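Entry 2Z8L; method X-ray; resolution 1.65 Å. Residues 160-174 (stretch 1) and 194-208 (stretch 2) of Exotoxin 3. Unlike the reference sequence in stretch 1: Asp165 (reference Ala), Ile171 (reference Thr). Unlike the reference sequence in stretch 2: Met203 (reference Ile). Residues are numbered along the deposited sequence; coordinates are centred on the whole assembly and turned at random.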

ATOM      1  N   LYS A 160      13.422   6.272  14.022  1.00 14.90           N
ATOM      2  CA  LYS A 160      14.665   6.644  14.716  1.00 16.55           C
ATOM      3  C   LYS A 160      14.468   6.549  16.245  1.00 16.43           C
ATOM      4  O   LYS A 160      15.446   6.478  17.049  1.00 17.85           O
ATOM      5  N   LYS A 161      13.213   6.581  16.652  1.00 16.97           N
ATOM      6  CA  LYS A 161      12.772   6.305  17.992  1.00 17.01           C
ATOM      7  C   LYS A 161      11.768   5.176  17.891  1.00 16.46           C
ATOM      8  O   LYS A 161      11.173   4.985  16.834  1.00 15.02           O
ATOM      9  N   PHE A 162      11.561   4.464  18.993  1.00 15.69           N
ATOM     10  CA  PHE A 162      10.544   3.425  19.024  1.00 15.21           C
ATOM     11  C   PHE A 162       9.169   4.063  18.832  1.00 14.83           C
ATOM     12  O   PHE A 162       8.869   5.086  19.453  1.00 15.02           O
ATOM     13  N   PRO A 163       8.369   3.488  17.943  1.00 14.06           N
ATOM     14  CA  PRO A 163       7.098   4.131  17.575  1.00 14.45           C
ATOM     15  C   PRO A 163       5.952   4.097  18.566  1.00 15.60           C
ATOM     16  O   PRO A 163       5.019   4.911  18.453  1.00 14.68           O
ATOM     17  N   LYS A 164       5.993   3.171  19.523  1.00 15.35           N
ATOM     18  CA  LYS A 164       4.931   3.069  20.518  1.00 16.70           C
ATOM     19  C   LYS A 164       3.565   3.066  19.841  1.00 15.68           C
ATOM     20  O   LYS A 164       3.351   2.267  18.928  1.00 16.64           O
ATOM     21  N   ASP A 165       2.672   3.959  20.247  1.00 15.80           N
ATOM     22  CA  ASP A 165       1.278   4.033  19.786  1.00 17.35           C
ATOM     23  C   ASP A 165       1.065   4.855  18.499  1.00 15.83           C
ATOM     24  O   ASP A 165      -0.120   5.155  18.146  1.00 16.76           O
ATOM     25  N   SER A 166       2.156   5.239  17.835  1.00 14.32           N
ATOM     26  CA  SER A 166       2.138   6.073  16.629  1.00 14.33           C
ATOM     27  C   SER A 166       1.217   5.433  15.589  1.00 13.05           C
ATOM     28  O   SER A 166       1.233   4.210  15.406  1.00 11.46           O
ATOM     29  N   LYS A 167       0.491   6.248  14.842  1.00 12.05           N
ATOM     30  CA  LYS A 167      -0.404   5.719  13.786  1.00 12.82           C
ATOM     31  C   LYS A 167      -0.538   6.708  12.627  1.00 13.04           C
ATOM     32  O   LYS A 167      -0.299   7.899  12.785  1.00 12.48           O
ATOM     33  N   ILE A 168      -0.933   6.163  11.480  1.00 11.94           N
ATOM     34  CA  ILE A 168      -1.427   6.933  10.335  1.00 12.72           C
ATOM     35  C   ILE A 168      -2.938   6.675  10.249  1.00 14.31           C
ATOM     36  O   ILE A 168      -3.375   5.548  10.506  1.00 12.54           O
ATOM     37  N   LYS A 169      -3.708   7.712   9.981  1.00 14.65           N
ATOM     38  CA  LYS A 169      -5.163   7.600   9.784  1.00 15.41           C
ATOM     39  C   LYS A 169      -5.470   8.246   8.442  1.00 15.59           C
ATOM     40  O   LYS A 169      -5.092   9.378   8.188  1.00 15.32           O
ATOM     41  N   VAL A 170      -6.132   7.498   7.571  1.00 13.79           N
ATOM     42  CA  VAL A 170      -6.640   8.009   6.282  1.00 12.92           C
ATOM     43  C   VAL A 170      -8.136   8.230   6.427  1.00 13.28           C
ATOM     44  O   VAL A 170      -8.857   7.307   6.812  1.00 13.35           O
ATOM     45  N   ILE A 171      -8.599   9.454   6.203  1.00 12.76           N
ATOM     46  CA  ILE A 171      -9.965   9.834   6.478  1.00 13.18           C
ATOM     47  C   ILE A 171     -10.650  10.137   5.146  1.00 13.37           C
ATOM     48  O   ILE A 171     -10.110  10.868   4.283  1.00 13.22           O
ATOM     49  N   MET A 172     -11.838   9.566   4.984  1.00 12.88           N
ATOM     50  CA  MET A 172     -12.577   9.687   3.751  1.00 13.49           C
ATOM     51  C   MET A 172     -13.565  10.850   3.851  1.00 13.89           C
ATOM     52  O   MET A 172     -13.906  11.323   4.947  1.00 13.83           O
ATOM     53  N   LYS A 173     -13.979  11.334   2.697  1.00 14.13           N
ATOM     54  CA  LYS A 173     -14.971  12.435   2.661  1.00 16.29           C
ATOM     55  C   LYS A 173     -16.265  12.103   3.403  1.00 17.66           C
ATOM     56  O   LYS A 173     -16.895  13.005   4.015  1.00 18.42           O
ATOM     57  N   ASP A 174     -16.704  10.849   3.342  1.00 18.33           N
ATOM     58  CA  ASP A 174     -17.923  10.437   4.064  1.00 18.47           C
ATOM     59  C   ASP A 174     -17.720  10.177   5.580  1.00 19.32           C
ATOM     60  O   ASP A 174     -18.691   9.917   6.308  1.00 19.89           O
ATOM     61  N   VAL A 194      -9.050  -2.165  -0.780  1.00 12.84           N
ATOM     62  CA  VAL A 194      -8.929  -1.052  -1.736  1.00 13.67           C
ATOM     63  C   VAL A 194      -9.918   0.041  -1.378  1.00 15.59           C
ATOM     64  O   VAL A 194     -11.009  -0.250  -0.842  1.00 15.20           O
ATOM     65  N   ILE A 195      -9.549   1.284  -1.658  1.00 14.09           N
ATOM     66  CA  ILE A 195     -10.433   2.414  -1.389  1.00 14.71           C
ATOM     67  C   ILE A 195     -10.472   3.329  -2.610  1.00 16.23           C
ATOM     68  O   ILE A 195      -9.648   3.228  -3.483  1.00 14.96           O
ATOM     69  N   ASP A 196     -11.454   4.215  -2.665  1.00 15.49           N
ATOM     70  CA  ASP A 196     -11.552   5.119  -3.794  1.00 15.31           C
ATOM     71  C   ASP A 196     -10.641   6.295  -3.535  1.00 13.72           C
ATOM     72  O   ASP A 196     -10.879   7.111  -2.628  1.00 13.94           O
ATOM     73  N   GLY A 197      -9.574   6.384  -4.327  1.00 13.50           N
ATOM     74  CA  GLY A 197      -8.644   7.485  -4.256  1.00 13.10           C
ATOM     75  C   GLY A 197      -9.215   8.890  -4.348  1.00 12.90           C
ATOM     76  O   GLY A 197      -8.699   9.813  -3.684  1.00 14.33           O
ATOM     77  N   ARG A 198     -10.308   9.048  -5.113  1.00 11.60           N
ATOM     78  CA  ARG A 198     -10.966  10.346  -5.290  1.00 13.85           C
ATOM     79  C   ARG A 198     -11.656  10.836  -4.006  1.00 14.25           C
ATOM     80  O   ARG A 198     -11.960  12.026  -3.887  1.00 15.54           O
ATOM     81  N   ASN A 199     -11.943   9.913  -3.091  1.00 13.27           N
ATOM     82  CA  ASN A 199     -12.743  10.215  -1.934  1.00 13.69           C
ATOM     83  C   ASN A 199     -11.938  10.359  -0.642  1.00 12.62           C
ATOM     84  O   ASN A 199     -12.514  10.489   0.440  1.00 13.14           O
ATOM     85  N   ILE A 200     -10.614  10.297  -0.708  1.00 12.80           N
ATOM     86  CA  ILE A 200      -9.816  10.568   0.463  1.00 12.82           C
ATOM     87  C   ILE A 200      -9.890  12.058   0.739  1.00 13.56           C
ATOM     88  O   ILE A 200      -9.678  12.895  -0.168  1.00 13.89           O
ATOM     89  N   GLU A 201     -10.169  12.405   1.988  1.00 13.08           N
ATOM     90  CA  GLU A 201     -10.223  13.808   2.404  1.00 14.63           C
ATOM     91  C   GLU A 201      -8.885  14.313   2.930  1.00 15.95           C
ATOM     92  O   GLU A 201      -8.455  15.408   2.602  1.00 16.86           O
ATOM     93  N   LYS A 202      -8.276  13.546   3.826  1.00 15.20           N
ATOM     94  CA  LYS A 202      -7.111  13.984   4.553  1.00 16.94           C
ATOM     95  C   LYS A 202      -6.433  12.768   5.185  1.00 15.71           C
ATOM     96  O   LYS A 202      -7.027  11.699   5.308  1.00 13.64           O
ATOM     97  N   MET A 203      -5.145  12.874   5.496  1.00 16.60           N
ATOM     98  CA  MET A 203      -4.437  11.821   6.177  1.00 18.22           C
ATOM     99  C   MET A 203      -3.706  12.472   7.330  1.00 17.30           C
ATOM    100  O   MET A 203      -3.347  13.664   7.257  1.00 16.54           O
ATOM    101  N   GLU A 204      -3.606  11.720   8.419  1.00 15.23           N
ATOM    102  CA  GLU A 204      -2.965  12.223   9.640  1.00 16.53           C
ATOM    103  C   GLU A 204      -1.926  11.235  10.093  1.00 15.79           C
ATOM    104  O   GLU A 204      -2.058  10.044   9.838  1.00 16.85           O
ATOM    105  N   ALA A 205      -0.828  11.706  10.656  1.00 13.89           N
ATOM    106  CA  ALA A 205       0.155  10.824  11.255  1.00 14.06           C
ATOM    107  C   ALA A 205       0.612  11.491  12.531  1.00 13.14           C
ATOM    108  O   ALA A 205       0.747  12.714  12.595  1.00 13.22           O
ATOM    109  N   ASN A 206       0.734  10.685  13.575  1.00 12.93           N
ATOM    110  CA  ASN A 206       1.320  11.142  14.852  1.00 16.73           C
ATOM    111  C   ASN A 206       2.600  10.314  15.016  1.00 18.42           C
ATOM    112  O   ASN A 206       2.518   9.063  14.975  1.00 18.79           O
ATOM    113  N   ILE A 207       3.772  10.969  15.014  1.00 18.99           N
ATOM    114  CA  ILE A 207       5.102  10.331  14.953  1.00 21.46           C
ATOM    115  C   ILE A 207       5.891  10.716  16.225  1.00 21.96           C
ATOM    116  O   ILE A 207       5.904  11.900  16.617  1.00 19.21           O
ATOM    117  N   ARG A 208       6.594   9.747  16.823  1.00 24.15           N
ATOM    118  CA  ARG A 208       7.403   9.994  18.038  1.00 27.22           C
ATOM    119  C   ARG A 208       8.675  10.767  17.694  1.00 29.60           C
ATOM    120  O   ARG A 208       9.401  11.282  18.563  1.00 32.01           O
ATOM    121  OXT ARG A 208       9.021  10.924  16.517  1.00 32.33           O
TER

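Side-chain packing between residues 160-174 and 194-208 of Exotoxin 3, built on antiparallel strands 167-172 and 200-207. Apolar contacts: Ile168 (m, t), Val170 (t), Met203 (m, t, m) and Ala205 share one sheet face and are buried; Ile168 CG1 lies 4.1 Å from Ala205 CB, and Val170 CG2 4.1 Å from Met203 SD. Val170 CG1 also meets Ile200 CG2 at 3.9 Å. A bulge between Ile171 and Met172 shifts the register by one; Met172 (m, m, m) starts sideways, but its chain curls back, setting SD 3.9 Å from Ile200 CG1 and 4.1 Å from Ile195 CD1. On the face of Lys169, Lys202 and Glu204, Ile171 (m, t) brings CD1 to 3.3 Å from Glu204 OE2 and 4.0 Å from Lys202 CE. Charged and polar contacts: Asp165 (p) forms a salt bridge from OD1 to Arg208 NH2 at 2.8 Å, near the guanidinium plane, while Lys164 CD covers one guanidinium face. The extended Lys173 (m, t, t, t) carries NZ to Arg198 O, a 3.0 Å hydrogen bond. Ser166 OG (m) donates to Pro163 O (2.7 Å) within its own turn. Waters: water 2 donates to Ser166 OG (2.6 Å) and accepts from Arg208 N (2.8 Å); water 3 joins Asn206 OD1 (2.9 Å) to Lys167 O (3.3 Å).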

ATOM      1  CB  LYS A 160      15.100   8.023  14.282  1.00 17.50           C
ATOM      2  CG  LYS A 160      15.609   8.050  12.842  1.00 21.52           C
ATOM      3  CD  LYS A 160      16.507   9.255  12.570  1.00 22.10           C
ATOM      4  CE  LYS A 160      16.692   9.535  11.073  1.00 25.79           C
ATOM      5  NZ  LYS A 160      17.262  10.914  10.886  1.00 28.39           N
ATOM      6  CB  LYS A 161      12.105   7.545  18.596  1.00 17.88           C
ATOM      7  CG  LYS A 161      13.071   8.681  18.877  1.00 19.93           C
ATOM      8  CD  LYS A 161      12.419   9.768  19.725  1.00 22.05           C
ATOM      9  CE  LYS A 161      13.372  10.949  19.999  1.00 25.22           C
ATOM     10  NZ  LYS A 161      14.645  10.564  20.611  1.00 29.93           N
ATOM     11  CB  PHE A 162      10.598   2.622  20.314  1.00 15.88           C
ATOM     12  CG  PHE A 162      11.662   1.570  20.282  1.00 16.71           C
ATOM     13  CD1 PHE A 162      11.360   0.300  19.846  1.00 17.70           C
ATOM     14  CD2 PHE A 162      12.953   1.880  20.568  1.00 19.12           C
ATOM     15  CE1 PHE A 162      12.358  -0.672  19.767  1.00 18.83           C
ATOM     16  CE2 PHE A 162      13.952   0.908  20.523  1.00 18.92           C
ATOM     17  CZ  PHE A 162      13.644  -0.344  20.104  1.00 18.06           C
ATOM     18  CB  PRO A 163       6.685   3.350  16.317  1.00 15.18           C
ATOM     19  CG  PRO A 163       7.336   2.019  16.466  1.00 14.18           C
ATOM     20  CD  PRO A 163       8.638   2.303  17.104  1.00 14.10           C
ATOM     21  CB  LYS A 164       5.112   4.139  21.587  1.00 16.65           C
ATOM     22  CG  LYS A 164       6.404   3.960  22.338  1.00 20.15           C
ATOM     23  CD  LYS A 164       6.624   5.032  23.374  1.00 21.07           C
ATOM     24  CE  LYS A 164       7.813   4.681  24.238  1.00 24.65           C
ATOM     25  NZ  LYS A 164       8.376   5.874  24.968  1.00 27.30           N
ATOM     26  CB  ASP A 165       0.473   4.730  20.881  1.00 20.13           C
ATOM     27  CG  ASP A 165       1.017   6.155  21.205  1.00 25.59           C
ATOM     28  OD1 ASP A 165       2.239   6.316  21.468  1.00 33.66           O
ATOM     29  OD2 ASP A 165       0.232   7.138  21.197  1.00 36.70           O
ATOM     30  CB  SER A 166       3.578   6.217  16.033  1.00 15.33           C
ATOM     31  OG  SER A 166       4.389   7.049  16.860  1.00 20.62           O
ATOM     32  CB  LYS A 167      -1.836   5.448  14.270  1.00 15.09           C
ATOM     33  CG  LYS A 167      -2.042   4.564  15.477  1.00 20.39           C
ATOM     34  CD  LYS A 167      -3.397   4.800  16.119  1.00 20.47           C
ATOM     35  CE  LYS A 167      -3.684   3.898  17.386  1.00 26.05           C
ATOM     36  NZ  LYS A 167      -2.456   3.564  18.171  1.00 27.82           N
ATOM     37  CB  ILE A 168      -0.738   6.494   9.036  1.00 13.18           C
ATOM     38  CG1 ILE A 168       0.731   6.845   9.030  1.00 14.33           C
ATOM     39  CG2 ILE A 168      -1.427   7.165   7.831  1.00 15.88           C
ATOM     40  CD1 ILE A 168       1.434   6.104   7.897  1.00 15.84           C
ATOM     41  CB  LYS A 169      -5.902   8.264  10.900  1.00 16.94           C
ATOM     42  CG  LYS A 169      -7.376   8.159  10.881  1.00 19.92           C
ATOM     43  CD  LYS A 169      -7.959   8.708  12.139  1.00 20.67           C
ATOM     44  CE  LYS A 169      -9.355   9.242  11.932  1.00 26.27           C
ATOM     45  NZ  LYS A 169     -10.000   9.686  13.194  1.00 28.37           N
ATOM     46  CB  VAL A 170      -6.389   6.983   5.164  1.00 12.77           C
ATOM     47  CG1 VAL A 170      -7.043   7.425   3.869  1.00 14.08           C
ATOM     48  CG2 VAL A 170      -4.845   6.695   4.996  1.00 16.73           C
ATOM     49  CB  ILE A 171     -10.025  11.070   7.380  1.00 13.13           C
ATOM     50  CG1 ILE A 171      -9.268  10.823   8.687  1.00 14.99           C
ATOM     51  CG2 ILE A 171     -11.526  11.432   7.628  1.00 13.51           C
ATOM     52  CD1 ILE A 171      -8.841  12.120   9.466  1.00 19.04           C
ATOM     53  CB  MET A 172     -13.292   8.376   3.443  1.00 14.03           C
ATOM     54  CG  MET A 172     -12.393   7.147   3.535  1.00 14.87           C
ATOM     55  SD  MET A 172     -11.081   7.204   2.308  1.00 15.38           S
ATOM     56  CE  MET A 172     -11.964   6.911   0.787  1.00 16.92           C
ATOM     57  CB  LYS A 173     -15.227  12.832   1.213  1.00 16.47           C
ATOM     58  CG  LYS A 173     -13.997  13.511   0.594  1.00 16.82           C
ATOM     59  CD  LYS A 173     -14.145  13.862  -0.854  1.00 19.26           C
ATOM     60  CE  LYS A 173     -12.887  14.561  -1.351  1.00 21.62           C
ATOM     61  NZ  LYS A 173     -12.967  14.684  -2.824  1.00 26.95           N
ATOM     62  CB  ASP A 174     -18.577   9.241   3.344  1.00 19.47           C
ATOM     63  CG  ASP A 174     -17.921   7.894   3.644  1.00 24.08           C
ATOM     64  OD1 ASP A 174     -16.926   7.776   4.395  1.00 23.58           O
ATOM     65  OD2 ASP A 174     -18.454   6.913   3.084  1.00 29.47           O
ATOM     66  CB  VAL A 194      -9.167  -1.577  -3.159  1.00 16.01           C
ATOM     67  CG1 VAL A 194      -9.223  -0.490  -4.161  1.00 21.42           C
ATOM     68  CG2 VAL A 194      -8.083  -2.584  -3.547  1.00 17.36           C
ATOM     69  CB  ILE A 195      -9.974   3.186  -0.168  1.00 14.98           C
ATOM     70  CG1 ILE A 195      -8.641   3.890  -0.353  1.00 15.38           C
ATOM     71  CG2 ILE A 195     -10.018   2.290   1.037  1.00 16.43           C
ATOM     72  CD1 ILE A 195      -8.212   4.763   0.805  1.00 17.57           C
ATOM     73  CB  ASP A 196     -12.976   5.645  -3.992  1.00 16.34           C
ATOM     74  CG  ASP A 196     -13.169   6.387  -5.352  1.00 17.82           C
ATOM     75  OD1 ASP A 196     -12.211   7.017  -5.918  1.00 19.53           O
ATOM     76  OD2 ASP A 196     -14.317   6.335  -5.917  1.00 21.21           O
ATOM     77  CB  ARG A 198     -11.933  10.269  -6.443  1.00 15.02           C
ATOM     78  CG  ARG A 198     -11.259  10.113  -7.771  1.00 14.77           C
ATOM     79  CD  ARG A 198     -12.168   9.616  -8.856  1.00 17.19           C
ATOM     80  NE  ARG A 198     -12.741   8.323  -8.563  1.00 17.19           N
ATOM     81  CZ  ARG A 198     -13.503   7.658  -9.420  1.00 24.06           C
ATOM     82  NH1 ARG A 198     -13.732   8.139 -10.640  1.00 24.68           N
ATOM     83  NH2 ARG A 198     -14.013   6.496  -9.048  1.00 26.16           N
ATOM     84  CB  ASN A 199     -13.828   9.157  -1.734  1.00 13.54           C
ATOM     85  CG  ASN A 199     -14.927   9.219  -2.783  1.00 16.21           C
ATOM     86  OD1 ASN A 199     -15.055  10.187  -3.520  1.00 19.45           O
ATOM     87  ND2 ASN A 199     -15.700   8.161  -2.860  1.00 17.60           N
ATOM     88  CB  ILE A 200      -8.338  10.130   0.242  1.00 13.68           C
ATOM     89  CG1 ILE A 200      -8.254   8.640   0.001  1.00 13.66           C
ATOM     90  CG2 ILE A 200      -7.469  10.512   1.456  1.00 12.36           C
ATOM     91  CD1 ILE A 200      -6.881   8.122  -0.465  1.00 14.21           C
ATOM     92  CB  GLU A 201     -11.311  14.000   3.469  1.00 15.50           C
ATOM     93  CG  GLU A 201     -11.477  15.454   3.994  1.00 18.73           C
ATOM     94  CD  GLU A 201     -11.631  16.548   2.919  1.00 26.95           C
ATOM     95  OE1 GLU A 201     -12.076  16.280   1.774  1.00 30.72           O
ATOM     96  OE2 GLU A 201     -11.324  17.733   3.247  1.00 32.71           O
ATOM     97  CB  LYS A 202      -7.538  14.974   5.612  1.00 16.88           C
ATOM     98  CG  LYS A 202      -6.566  15.219   6.683  1.00 23.78           C
ATOM     99  CD  LYS A 202      -7.043  16.260   7.647  1.00 24.26           C
ATOM    100  CE  LYS A 202      -8.384  15.924   8.282  1.00 28.15           C
ATOM    101  NZ  LYS A 202      -8.555  16.775   9.526  1.00 32.29           N
ATOM    102  CB  MET A 203      -3.483  11.154   5.220  1.00 18.67           C
ATOM    103  CG  MET A 203      -4.277  10.651   4.044  1.00 24.22           C
ATOM    104  SD  MET A 203      -3.342   9.827   2.847  1.00 30.56           S
ATOM    105  CE  MET A 203      -2.229  11.097   2.433  1.00 29.03           C
ATOM    106  CB  GLU A 204      -4.021  12.418  10.702  1.00 16.42           C
ATOM    107  CG  GLU A 204      -5.206  13.207  10.275  1.00 20.46           C
ATOM    108  CD  GLU A 204      -6.266  13.283  11.346  1.00 23.12           C
ATOM    109  OE1 GLU A 204      -6.324  12.395  12.252  1.00 29.03           O
ATOM    110  OE2 GLU A 204      -7.072  14.252  11.277  1.00 34.12           O
ATOM    111  CB  ALA A 205       1.311  10.626  10.395  1.00 14.22           C
ATOM    112  CB  ASN A 206       0.307  10.964  16.008  1.00 18.36           C
ATOM    113  CG  ASN A 206      -0.901  11.943  15.922  1.00 24.29           C
ATOM    114  OD1 ASN A 206      -1.744  11.888  15.012  1.00 35.41           O
ATOM    115  ND2 ASN A 206      -0.977  12.856  16.886  1.00 32.39           N
ATOM    116  CB  ILE A 207       6.046  10.956  13.861  1.00 22.58           C
ATOM    117  CG1 ILE A 207       5.579  10.876  12.449  1.00 25.15           C
ATOM    118  CG2 ILE A 207       7.517  10.358  13.954  1.00 23.17           C
ATOM    119  CD1 ILE A 207       6.693  11.335  11.557  1.00 25.69           C
ATOM    120  CB  ARG A 208       7.761   8.671  18.739  1.00 28.63           C
ATOM    121  CG  ARG A 208       6.604   7.955  19.429  1.00 32.68           C
ATOM    122  CD  ARG A 208       6.586   8.257  20.919  1.00 38.60           C
ATOM    123  NE  ARG A 208       5.448   7.662  21.639  1.00 39.14           N
ATOM    124  CZ  ARG A 208       4.999   8.083  22.830  1.00 40.93           C
ATOM    125  NH1 ARG A 208       5.560   9.125  23.456  1.00 44.30           N
ATOM    126  NH2 ARG A 208       3.964   7.469  23.404  1.00 42.03           N
TER
HETATM  127  O   HOH W   1      10.971   8.760  15.474  1.00 43.35           O
HETATM  128  O   HOH W   2       6.660   7.230  15.543  1.00 41.48           O
HETATM  129  O   HOH W   3      -2.906   9.811  13.370  1.00 45.76           O